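Long-range contacts in nisin leader peptide-processing serine protease NisP (Lactococcus lactis subsp. lactis, PDB 4MZD), which probably removes the leader peptide from the nisin precursor, this chain being the subtilisin-like serine protease part of a cell-wall-anchored protein: residues Asn112-Tyr117 with Val170-Val175; Ile203-Tyr208 with Gly483-Arg488; Val242-Gly247 with Asp277-Phe282. All blocks are in the same frame, centred on the assembly; numbering follows the deposited sequence.

Contact 1. Residues Asn112-Tyr117 with Val170-Val175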
ATOM      1  N   ASN A 112       5.192 -18.875   7.377  1.00  9.74           N
ATOM      2  CA  ASN A 112       5.089 -19.852   6.297  1.00 10.77           C
ATOM      3  C   ASN A 112       4.880 -19.237   4.917  1.00 10.23           C
ATOM      4  O   ASN A 112       4.869 -19.955   3.919  1.00 11.61           O
ATOM      5  CB  ASN A 112       3.986 -20.867   6.598  1.00 13.54           C
ATOM      6  CG  ASN A 112       4.360 -21.815   7.713  1.00 18.24           C
ATOM      7  OD1 ASN A 112       5.516 -21.876   8.127  1.00 21.16           O
ATOM      8  ND2 ASN A 112       3.382 -22.576   8.194  1.00 19.84           N
ATOM      9  N   SER A 113       4.730 -17.915   4.862  1.00  8.78           N
ATOM     10  CA  SER A 113       4.559 -17.197   3.599  1.00  8.57           C
ATOM     11  C   SER A 113       5.848 -16.594   3.067  1.00  8.49           C
ATOM     12  O   SER A 113       5.877 -16.056   1.957  1.00  8.92           O
ATOM     13  CB  SER A 113       3.571 -16.041   3.775  1.00  8.86           C
ATOM     14  OG  SER A 113       2.295 -16.512   4.152  1.00  8.90           O
ATOM     15  N   LEU A 114       6.907 -16.602   3.866  1.00  9.74           N
ATOM     16  CA  LEU A 114       8.105 -15.870   3.468  1.00 10.11           C
ATOM     17  C   LEU A 114       8.809 -16.524   2.293  1.00 10.14           C
ATOM     18  O   LEU A 114       9.092 -17.720   2.310  1.00 11.50           O
ATOM     19  CB  LEU A 114       9.083 -15.723   4.635  1.00 12.46           C
ATOM     20  CG  LEU A 114       9.030 -14.409   5.431  1.00 16.10           C
ATOM     21  CD1 LEU A 114       9.438 -13.195   4.588  1.00 16.84           C
ATOM     22  CD2 LEU A 114       7.653 -14.198   6.039  1.00 17.43           C
ATOM     23  N   GLY A 115       9.084 -15.724   1.272  1.00  9.70           N
ATOM     24  CA  GLY A 115       9.854 -16.176   0.135  1.00 10.08           C
ATOM     25  C   GLY A 115      11.343 -16.063   0.385  1.00 10.36           C
ATOM     26  O   GLY A 115      11.794 -15.742   1.487  1.00 11.76           O
ATOM     27  N   ASN A 116      12.117 -16.319  -0.657  1.00  9.94           N
ATOM     28  CA  ASN A 116      13.559 -16.405  -0.521  1.00 10.76           C
ATOM     29  C   ASN A 116      14.288 -15.134  -0.924  1.00 10.27           C
ATOM     30  O   ASN A 116      15.516 -15.093  -0.898  1.00 12.43           O
ATOM     31  CB  ASN A 116      14.082 -17.578  -1.347  1.00 12.76           C
ATOM     32  CG  ASN A 116      13.589 -18.913  -0.836  1.00 15.86           C
ATOM     33  OD1 ASN A 116      13.243 -19.053   0.333  1.00 17.56           O
ATOM     34  ND2 ASN A 116      13.564 -19.904  -1.711  1.00 19.47           N
ATOM     35  N   TYR A 117      13.543 -14.098  -1.290  1.00  9.53           N
ATOM     36  CA  TYR A 117      14.154 -12.869  -1.780  1.00  9.60           C
ATOM     37  C   TYR A 117      13.872 -11.706  -0.842  1.00  9.04           C
ATOM     38  O   TYR A 117      12.759 -11.550  -0.341  1.00  9.28           O
ATOM     39  CB  TYR A 117      13.657 -12.545  -3.190  1.00  9.84           C
ATOM     40  CG  TYR A 117      13.992 -13.619  -4.189  1.00 10.38           C
ATOM     41  CD1 TYR A 117      15.168 -13.572  -4.917  1.00 11.92           C
ATOM     42  CD2 TYR A 117      13.139 -14.692  -4.391  1.00 12.43           C
ATOM     43  CE1 TYR A 117      15.482 -14.566  -5.826  1.00 13.75           C
ATOM     44  CE2 TYR A 117      13.444 -15.691  -5.294  1.00 13.79           C
ATOM     45  CZ  TYR A 117      14.612 -15.625  -6.008  1.00 14.45           C
ATOM     46  OH  TYR A 117      14.904 -16.624  -6.910  1.00 16.82           O
ATOM     47  N   VAL A 170       5.464 -13.963  -0.030  1.00  7.16           N
ATOM     48  CA  VAL A 170       5.851 -12.557   0.010  1.00  7.19           C
ATOM     49  C   VAL A 170       7.358 -12.419   0.171  1.00  7.27           C
ATOM     50  O   VAL A 170       7.989 -13.151   0.951  1.00  7.96           O
ATOM     51  CB  VAL A 170       5.116 -11.773   1.120  1.00  7.64           C
ATOM     52  CG1 VAL A 170       3.627 -11.769   0.842  1.00  8.53           C
ATOM     53  CG2 VAL A 170       5.419 -12.335   2.498  1.00  8.92           C
ATOM     54  N   ASN A 171       7.925 -11.487  -0.593  1.00  7.02           N
ATOM     55  CA  ASN A 171       9.331 -11.135  -0.503  1.00  7.18           C
ATOM     56  C   ASN A 171       9.430  -9.702   0.007  1.00  7.09           C
ATOM     57  O   ASN A 171       8.553  -8.891  -0.279  1.00  8.07           O
ATOM     58  CB  ASN A 171      10.008 -11.312  -1.859  1.00  7.67           C
ATOM     59  CG  ASN A 171      10.089 -12.770  -2.274  1.00  7.99           C
ATOM     60  OD1 ASN A 171      10.576 -13.612  -1.525  1.00  8.59           O
ATOM     61  ND2 ASN A 171       9.586 -13.074  -3.454  1.00  9.23           N
ATOM     62  N   ILE A 172      10.473  -9.399   0.773  1.00  7.24           N
ATOM     63  CA  ILE A 172      10.489  -8.222   1.634  1.00  7.76           C
ATOM     64  C   ILE A 172      11.592  -7.240   1.269  1.00  7.20           C
ATOM     65  O   ILE A 172      12.771  -7.593   1.264  1.00  8.12           O
ATOM     66  CB  ILE A 172      10.688  -8.658   3.100  1.00  9.75           C
ATOM     67  CG1 ILE A 172       9.667  -9.735   3.481  1.00 11.77           C
ATOM     68  CG2 ILE A 172      10.661  -7.462   4.036  1.00  9.74           C
ATOM     69  CD1 ILE A 172       8.241  -9.302   3.339  1.00 13.56           C
ATOM     70  N   TYR A 173      11.192  -5.996   1.004  1.00  7.24           N
ATOM     71  CA  TYR A 173      12.113  -4.934   0.602  1.00  7.45           C
ATOM     72  C   TYR A 173      11.939  -3.773   1.568  1.00  7.03           C
ATOM     73  O   TYR A 173      10.907  -3.101   1.567  1.00  8.63           O
ATOM     74  CB  TYR A 173      11.868  -4.541  -0.868  1.00  7.65           C
ATOM     75  CG  TYR A 173      11.999  -5.771  -1.726  1.00  7.61           C
ATOM     76  CD1 TYR A 173      13.248  -6.233  -2.119  1.00  8.43           C
ATOM     77  CD2 TYR A 173      10.889  -6.536  -2.055  1.00  7.89           C
ATOM     78  CE1 TYR A 173      13.383  -7.408  -2.836  1.00  8.33           C
ATOM     79  CE2 TYR A 173      11.016  -7.715  -2.775  1.00  8.08           C
ATOM     80  CZ  TYR A 173      12.261  -8.142  -3.165  1.00  7.98           C
ATOM     81  OH  TYR A 173      12.380  -9.316  -3.872  1.00  8.55           O
ATOM     82  N   ARG A 174      12.932  -3.569   2.430  1.00  7.30           N
ATOM     83  CA  ARG A 174      12.801  -2.593   3.500  1.00  7.28           C
ATOM     84  C   ARG A 174      13.293  -1.220   3.065  1.00  7.25           C
ATOM     85  O   ARG A 174      14.447  -1.065   2.654  1.00  7.81           O
ATOM     86  CB  ARG A 174      13.556  -3.049   4.750  1.00  7.85           C
ATOM     87  CG  ARG A 174      13.342  -2.126   5.938  1.00  8.61           C
ATOM     88  CD  ARG A 174      13.739  -2.721   7.275  1.00 10.54           C
ATOM     89  NE  ARG A 174      15.179  -2.772   7.494  1.00 11.16           N
ATOM     90  CZ  ARG A 174      15.910  -1.796   8.034  1.00 11.96           C
ATOM     91  NH1 ARG A 174      17.211  -1.979   8.210  1.00 12.79           N
ATOM     92  NH2 ARG A 174      15.357  -0.657   8.414  1.00 13.17           N
ATOM     93  N   VAL A 175      12.405  -0.231   3.174  1.00  7.18           N
ATOM     94  CA  VAL A 175      12.723   1.149   2.817  1.00  7.62           C
ATOM     95  C   VAL A 175      12.439   2.136   3.950  1.00  7.57           C
ATOM     96  O   VAL A 175      12.563   3.344   3.762  1.00  8.24           O
ATOM     97  CB  VAL A 175      12.009   1.608   1.520  1.00  7.78           C
ATOM     98  CG1 VAL A 175      12.437   0.748   0.339  1.00  8.42           C
ATOM     99  CG2 VAL A 175      10.496   1.606   1.694  1.00  8.38           C
TER
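Tyr-117 and Asn-171 lie side by side at the edge of the central sheet of the subtilisin-like fold. Leu-114 pairs in parallel with Val-170, and the chain then turns a corner at Asn-116. The Tyr-117 and Asn-171 side chains point the same way, with ring and amide planes 88° apart. OD1 of Asn-171 meets the edge of the Tyr-117 ring in its plane. The same OD1 accepts the backbone N of Tyr-117 at 3.0 Å. That N sits well above the amide plane, not on a lone pair. In Asn-171, chi1 (-68°) sets CG beside the backbone N, and the turn of the amide (chi2 -53°) presents OD1 to Tyr-117 N. Gly-115 CA lies 3.1 Å from Asn-171 OD1. ND2 of Asn-171 bonds to Asn-198 OD1, which fixes the other end of the amide. Backbone bonds join Val-170 N to Ser-113 O and Gly-115 N to Val-170 O. A weak one, Ile-172 N to Tyr-117 O, resumes the pairing after the corner. Tyr-173 OH touches Tyr-117 CB (3.5 Å) but bonds to Asp-196 and Asn-198. Leu-114 and Ile-172 cross at about a right angle, with Leu-114 CD1 3.6 Å from Ile-172 CG1.

Contact 2. Residues Ile203-Tyr208 with Gly483-Arg488; sequences ISAGQY and GAVSVR
The substrate cleft of the protease holds the C-terminal tail of the chain, whose residues Ser-486 and Val-487 pair antiparallel with Gly-206 and Ala-205. Gly-206 and Ser-486 form the hydrogen-bonded pair. Gly-206 N donates to Ser-486 O, and Ser-486 N donates to Gly-206 O. Ala-205 faces Val-487 as the non-hydrogen-bonded pair. A third bond runs from Arg-488 N to Ser-204 O.

Arg-488 bends at chi2 (75°) and folds back over the strand. One face of its guanidinium lies on Gly-206, whose CA is 3.6 Å from the guanidinium plane and over its centre. Gly-206 has no side chain on this side, and the guanidinium packs flat on its CA. Arg-488 NH2 stands over one face of the Tyr-208 ring, offset toward its rim, 3.9 Å from Tyr-208 CZ. The planes are 49° apart. Arg-488 CZ is 5.5 Å from the centroid of the Tyr-208 ring, so any cation-pi attraction is at most weak. NH1 of Arg-488 forms a salt bridge with Asp-277.

The pairing resembles that of a peptide bound to subtilisins, with Arg-488 probably in the P1 place. It is consistent with an autocleavage product kept in the cleft. Arg-488 O bonds to Ser-353 OG and to Asn-248 ND2, as in an oxyanion hole, and OXT bonds to His-147 NE2. Ser-353 and His-147 are predicted members of the charge relay.

Further along, Val-485 CG2 touches Gln-207 OE1 at 3.2 Å, while that oxygen bonds to Tyr-228 OH. Val-485 CG1 is turned to Ala-205 CB, 4.0 Å away. Gln-207 NE2 bonds to Glu-224 and also donates to a water. The water accepts from Gly-483 N and donates to Tyr-208 O at 2.9 Å.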
ATOM      1  N   ILE A 203       3.317  -1.047  -2.731  1.00  6.55           N
ATOM      2  CA  ILE A 203       3.932   0.146  -2.149  1.00  6.85           C
ATOM      3  C   ILE A 203       2.896   0.933  -1.330  1.00  6.67           C
ATOM      4  O   ILE A 203       2.158   1.780  -1.851  1.00  7.48           O
ATOM      5  CB  ILE A 203       4.576   1.056  -3.218  1.00  7.63           C
ATOM      6  CG1 ILE A 203       5.463   0.238  -4.163  1.00  8.71           C
ATOM      7  CG2 ILE A 203       5.367   2.173  -2.544  1.00  8.95           C
ATOM      8  CD1 ILE A 203       6.190   1.086  -5.167  1.00 11.19           C
ATOM      9  N   SER A 204       2.849   0.653  -0.030  1.00  6.60           N
ATOM     10  CA  SER A 204       1.919   1.311   0.887  1.00  6.99           C
ATOM     11  C   SER A 204       2.535   2.571   1.511  1.00  7.03           C
ATOM     12  O   SER A 204       2.494   2.767   2.727  1.00  7.67           O
ATOM     13  CB  SER A 204       1.482   0.329   1.976  1.00  7.37           C
ATOM     14  OG  SER A 204       0.607  -0.650   1.435  1.00  7.21           O
ATOM     15  N   ALA A 205       3.078   3.426   0.652  1.00  6.70           N
ATOM     16  CA  ALA A 205       3.838   4.607   1.058  1.00  7.18           C
ATOM     17  C   ALA A 205       3.882   5.544  -0.134  1.00  7.09           C
ATOM     18  O   ALA A 205       3.691   5.107  -1.264  1.00  7.66           O
ATOM     19  CB  ALA A 205       5.252   4.212   1.446  1.00  8.99           C
ATOM     20  N   GLY A 206       4.158   6.824   0.096  1.00  7.25           N
ATOM     21  CA  GLY A 206       4.211   7.761  -1.007  1.00  7.80           C
ATOM     22  C   GLY A 206       4.599   9.153  -0.572  1.00  7.75           C
ATOM     23  O   GLY A 206       5.005   9.379   0.569  1.00  8.09           O
ATOM     24  N   GLN A 207       4.479  10.094  -1.503  1.00  8.05           N
ATOM     25  CA  GLN A 207       4.841  11.480  -1.254  1.00  9.14           C
ATOM     26  C   GLN A 207       4.197  12.352  -2.322  1.00  9.49           C
ATOM     27  O   GLN A 207       3.912  11.891  -3.436  1.00 10.53           O
ATOM     28  CB  GLN A 207       6.358  11.665  -1.322  1.00 10.45           C
ATOM     29  CG  GLN A 207       6.907  11.429  -2.718  1.00 11.54           C
ATOM     30  CD  GLN A 207       8.422  11.318  -2.780  1.00 11.31           C
ATOM     31  OE1 GLN A 207       8.948  10.290  -3.178  1.00 12.09           O
ATOM     32  NE2 GLN A 207       9.123  12.377  -2.412  1.00 12.01           N
ATOM     33  N   TYR A 208       3.994  13.623  -1.997  1.00  8.67           N
ATOM     34  CA  TYR A 208       3.511  14.573  -2.992  1.00  8.35           C
ATOM     35  C   TYR A 208       4.681  15.267  -3.676  1.00  9.19           C
ATOM     36  O   TYR A 208       5.612  15.753  -3.014  1.00 10.05           O
ATOM     37  CB  TYR A 208       2.571  15.614  -2.365  1.00  9.45           C
ATOM     38  CG  TYR A 208       1.402  14.964  -1.678  1.00  9.34           C
ATOM     39  CD1 TYR A 208       0.450  14.263  -2.408  1.00 10.17           C
ATOM     40  CD2 TYR A 208       1.270  15.006  -0.300  1.00 10.66           C
ATOM     41  CE1 TYR A 208      -0.602  13.623  -1.785  1.00  9.96           C
ATOM     42  CE2 TYR A 208       0.215  14.370   0.335  1.00 10.69           C
ATOM     43  CZ  TYR A 208      -0.717  13.684  -0.417  1.00  9.63           C
ATOM     44  OH  TYR A 208      -1.769  13.041   0.193  1.00  9.93           O
ATOM     45  N   GLY A 483      10.867  15.496  -0.763  1.00 12.65           N
ATOM     46  CA  GLY A 483      11.734  14.338  -0.707  1.00 12.20           C
ATOM     47  C   GLY A 483      11.386  13.320   0.364  1.00 11.30           C
ATOM     48  O   GLY A 483      11.955  12.231   0.369  1.00 12.12           O
ATOM     49  N   ALA A 484      10.465  13.652   1.268  1.00 10.19           N
ATOM     50  CA  ALA A 484      10.117  12.728   2.353  1.00  9.86           C
ATOM     51  C   ALA A 484       9.011  11.761   1.939  1.00  8.86           C
ATOM     52  O   ALA A 484       7.884  12.174   1.662  1.00  9.57           O
ATOM     53  CB  ALA A 484       9.702  13.494   3.596  1.00 11.05           C
ATOM     54  N   VAL A 485       9.332  10.470   1.914  1.00  8.89           N
ATOM     55  CA  VAL A 485       8.340   9.428   1.675  1.00  8.35           C
ATOM     56  C   VAL A 485       7.813   8.972   3.029  1.00  7.72           C
ATOM     57  O   VAL A 485       8.593   8.758   3.964  1.00  8.41           O
ATOM     58  CB  VAL A 485       8.963   8.241   0.921  1.00  8.69           C
ATOM     59  CG1 VAL A 485       7.984   7.078   0.819  1.00  9.05           C
ATOM     60  CG2 VAL A 485       9.419   8.682  -0.457  1.00 10.26           C
ATOM     61  N   SER A 486       6.499   8.845   3.147  1.00  7.96           N
ATOM     62  CA  SER A 486       5.912   8.412   4.404  1.00  7.99           C
ATOM     63  C   SER A 486       4.984   7.236   4.186  1.00  7.65           C
ATOM     64  O   SER A 486       4.438   7.048   3.098  1.00  7.97           O
ATOM     65  CB  SER A 486       5.180   9.567   5.099  1.00  9.77           C
ATOM     66  OG  SER A 486       4.173  10.136   4.289  1.00  9.86           O
ATOM     67  N   VAL A 487       4.807   6.433   5.230  1.00  7.91           N
ATOM     68  CA  VAL A 487       3.845   5.356   5.145  1.00  8.33           C
ATOM     69  C   VAL A 487       2.446   5.930   4.988  1.00  8.32           C
ATOM     70  O   VAL A 487       2.143   7.006   5.511  1.00  8.95           O
ATOM     71  CB  VAL A 487       3.897   4.420   6.382  1.00  9.71           C
ATOM     72  CG1 VAL A 487       5.258   3.740   6.484  1.00 10.71           C
ATOM     73  CG2 VAL A 487       3.542   5.164   7.679  1.00 10.94           C
ATOM     74  N   ARG A 488       1.594   5.230   4.252  1.00  8.60           N
ATOM     75  CA  ARG A 488       0.167   5.520   4.248  1.00  8.63           C
ATOM     76  C   ARG A 488      -0.512   4.578   5.241  1.00  8.83           C
ATOM     77  O   ARG A 488      -1.725   4.301   5.166  1.00  9.03           O
ATOM     78  CB  ARG A 488      -0.431   5.429   2.836  1.00  9.22           C
ATOM     79  CG  ARG A 488      -0.356   6.745   2.041  1.00  9.59           C
ATOM     80  CD  ARG A 488       1.048   7.063   1.531  1.00 10.08           C
ATOM     81  NE  ARG A 488       1.213   8.466   1.133  1.00  9.42           N
ATOM     82  CZ  ARG A 488       0.950   8.957  -0.078  1.00  8.28           C
ATOM     83  NH1 ARG A 488       0.490   8.179  -1.052  1.00  8.75           N
ATOM     84  NH2 ARG A 488       1.147  10.246  -0.319  1.00  9.52           N
ATOM     85  OXT ARG A 488       0.182   4.101   6.152  1.00  9.82           O
TER
HETATM   86  O   HOH W   1       8.043  14.988  -1.708  1.00 12.99           O

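Contact 3. Residues Val242-Gly247 with Asp277-Phe282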
ATOM      1  N   VAL A 242       2.885  -2.598 -10.328  1.00  8.48           N
ATOM      2  CA  VAL A 242       3.031  -1.893  -9.066  1.00  8.28           C
ATOM      3  C   VAL A 242       1.658  -1.423  -8.602  1.00  7.60           C
ATOM      4  O   VAL A 242       0.881  -0.883  -9.392  1.00  7.73           O
ATOM      5  CB  VAL A 242       3.990  -0.701  -9.225  1.00  9.58           C
ATOM      6  CG1 VAL A 242       4.044   0.126  -7.952  1.00 10.87           C
ATOM      7  CG2 VAL A 242       5.377  -1.192  -9.630  1.00 11.00           C
ATOM      8  N   VAL A 243       1.381  -1.653  -7.321  1.00  7.33           N
ATOM      9  CA  VAL A 243       0.126  -1.296  -6.671  1.00  7.25           C
ATOM     10  C   VAL A 243       0.494  -0.364  -5.524  1.00  6.80           C
ATOM     11  O   VAL A 243       1.304  -0.725  -4.672  1.00  8.04           O
ATOM     12  CB  VAL A 243      -0.570  -2.564  -6.125  1.00  7.89           C
ATOM     13  CG1 VAL A 243      -1.940  -2.246  -5.556  1.00  8.08           C
ATOM     14  CG2 VAL A 243      -0.669  -3.637  -7.211  1.00  8.83           C
ATOM     15  N   ALA A 244      -0.071   0.841  -5.512  1.00  6.62           N
ATOM     16  CA  ALA A 244       0.393   1.883  -4.600  1.00  6.87           C
ATOM     17  C   ALA A 244      -0.759   2.597  -3.911  1.00  6.75           C
ATOM     18  O   ALA A 244      -1.801   2.871  -4.524  1.00  7.74           O
ATOM     19  CB  ALA A 244       1.252   2.892  -5.358  1.00  8.28           C
ATOM     20  N   ALA A 245      -0.543   2.943  -2.646  1.00  6.69           N
ATOM     21  CA  ALA A 245      -1.563   3.625  -1.854  1.00  6.93           C
ATOM     22  C   ALA A 245      -1.716   5.102  -2.184  1.00  7.27           C
ATOM     23  O   ALA A 245      -0.736   5.849  -2.156  1.00  8.08           O
ATOM     24  CB  ALA A 245      -1.209   3.520  -0.398  1.00  7.57           C
ATOM     25  N   LEU A 246      -2.945   5.540  -2.428  1.00  7.39           N
ATOM     26  CA  LEU A 246      -3.247   6.966  -2.392  1.00  8.02           C
ATOM     27  C   LEU A 246      -3.013   7.499  -0.983  1.00  7.27           C
ATOM     28  O   LEU A 246      -3.115   6.764  -0.009  1.00  7.36           O
ATOM     29  CB  LEU A 246      -4.699   7.219  -2.786  1.00  8.85           C
ATOM     30  CG  LEU A 246      -5.068   7.012  -4.252  1.00  9.95           C
ATOM     31  CD1 LEU A 246      -6.565   7.134  -4.431  1.00 11.33           C
ATOM     32  CD2 LEU A 246      -4.338   7.999  -5.150  1.00 11.51           C
ATOM     33  N   GLY A 247      -2.732   8.793  -0.874  1.00  7.89           N
ATOM     34  CA  GLY A 247      -2.504   9.402   0.424  1.00  8.24           C
ATOM     35  C   GLY A 247      -3.730   9.400   1.317  1.00  7.60           C
ATOM     36  O   GLY A 247      -4.856   9.189   0.859  1.00  8.22           O
ATOM     37  N   ASP A 277       0.435  12.735  -6.452  1.00  9.45           N
ATOM     38  CA  ASP A 277       0.576  11.778  -5.358  1.00  9.71           C
ATOM     39  C   ASP A 277       1.363  10.614  -5.969  1.00  9.79           C
ATOM     40  O   ASP A 277       0.846   9.886  -6.817  1.00 10.35           O
ATOM     41  CB  ASP A 277      -0.841  11.364  -4.915  1.00  9.56           C
ATOM     42  CG  ASP A 277      -0.877  10.580  -3.609  1.00  9.62           C
ATOM     43  OD1 ASP A 277       0.184  10.089  -3.170  1.00 10.10           O
ATOM     44  OD2 ASP A 277      -1.989  10.438  -3.044  1.00 10.09           O
ATOM     45  N   ALA A 278       2.635  10.494  -5.592  1.00  9.58           N
ATOM     46  CA  ALA A 278       3.553   9.530  -6.206  1.00  9.49           C
ATOM     47  C   ALA A 278       3.962   8.406  -5.246  1.00  9.14           C
ATOM     48  O   ALA A 278       4.195   8.656  -4.067  1.00  9.66           O
ATOM     49  CB  ALA A 278       4.791  10.259  -6.708  1.00 10.99           C
ATOM     50  N   PRO A 279       4.124   7.170  -5.759  1.00  8.84           N
ATOM     51  CA  PRO A 279       4.077   6.778  -7.179  1.00  9.59           C
ATOM     52  C   PRO A 279       2.708   6.343  -7.715  1.00  8.80           C
ATOM     53  O   PRO A 279       2.645   5.809  -8.821  1.00 10.00           O
ATOM     54  CB  PRO A 279       5.046   5.595  -7.230  1.00 10.72           C
ATOM     55  CG  PRO A 279       4.884   4.954  -5.877  1.00 10.59           C
ATOM     56  CD  PRO A 279       4.710   6.107  -4.920  1.00  9.73           C
ATOM     57  N   SER A 280       1.629   6.589  -6.983  1.00  8.67           N
ATOM     58  CA  SER A 280       0.318   6.132  -7.446  1.00  9.65           C
ATOM     59  C   SER A 280      -0.165   6.831  -8.724  1.00  9.92           C
ATOM     60  O   SER A 280      -1.015   6.295  -9.427  1.00 12.10           O
ATOM     61  CB  SER A 280      -0.738   6.258  -6.344  1.00 10.67           C
ATOM     62  OG  SER A 280      -1.022   7.615  -6.061  1.00 10.97           O
ATOM     63  N   VAL A 281       0.380   8.008  -9.022  1.00  9.89           N
ATOM     64  CA  VAL A 281      -0.057   8.797 -10.169  1.00 11.35           C
ATOM     65  C   VAL A 281       0.200   8.127 -11.518  1.00 11.15           C
ATOM     66  O   VAL A 281      -0.530   8.367 -12.477  1.00 11.95           O
ATOM     67  CB  VAL A 281       0.621  10.186 -10.156  1.00 12.93           C
ATOM     68  CG1 VAL A 281       2.136  10.044 -10.253  1.00 13.00           C
ATOM     69  CG2 VAL A 281       0.076  11.069 -11.277  1.00 15.37           C
ATOM     70  N   PHE A 282       1.234   7.300 -11.605  1.00 10.69           N
ATOM     71  CA  PHE A 282       1.648   6.794 -12.907  1.00 11.41           C
ATOM     72  C   PHE A 282       0.586   5.916 -13.548  1.00 12.14           C
ATOM     73  O   PHE A 282      -0.052   5.105 -12.882  1.00 11.34           O
ATOM     74  CB  PHE A 282       2.990   6.072 -12.804  1.00 11.25           C
ATOM     75  CG  PHE A 282       4.119   6.985 -12.440  1.00 10.65           C
ATOM     76  CD1 PHE A 282       4.683   7.819 -13.390  1.00 11.77           C
ATOM     77  CD2 PHE A 282       4.587   7.051 -11.138  1.00 11.35           C
ATOM     78  CE1 PHE A 282       5.704   8.687 -13.049  1.00 12.70           C
ATOM     79  CE2 PHE A 282       5.606   7.921 -10.795  1.00 12.49           C
ATOM     80  CZ  PHE A 282       6.164   8.741 -11.757  1.00 12.95           C
TER
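The flat carboxylate of Asp-277 takes the N-H of Gly-247 on the syn lone pair of OD2, with Gly-247 N 2.8 Å from OD2. The site is probably part of the S1 pocket of the subtilisin-like fold. The N-H...O angle is 161°. OD2 has a second donor in Asn-302 ND2, and OD1 is engaged by Arg-488, so both oxygens have partners.

Strand 241-245 and the end of strand 275-278 come together there. The cis peptide before Pro-279, as in subtilisins, leads the chain into a type I turn from Pro-279 to Phe-282. The turn packs on strand 241-245 through Ala-244. CB of Ala-244 lies 4.0 Å from Ser-280 CB and 4.2 Å from Pro-279 CG. Pro-279 also rests against Tyr-228 of helix 222-238.

CG of Asp-277 is anti to the backbone N (chi1 -169°), and the carboxylate reaches across to the chain beyond the strand. Leu-246 crosses Asp-277 at about a right angle. Leu-246 CD2 comes within 3.5 Å of Ser-280 OG.

All three contacts belong to the same central sheet. Contacts 2 and 3 touch, with centres 9 Å apart. Arg-488 NH1 of contact 2 is 2.9 Å from Asp-277 OD1 of contact 3, a salt bridge that joins the tail to the probable S1 pocket. Strands 200-210 and 241-245 are also neighbours, and Ile-203 N lies 2.8 Å from Val-243 O. Contact 2 is at the predicted charge relay: the side chain of Ser-204 is about 3 Å from that of Ser-353. Contact 1 is farther off, its centre 20 Å from that of contact 2. Asp-100, a predicted relay residue, is about 7 Å from Ile-172 of contact 1, side chain to side chain.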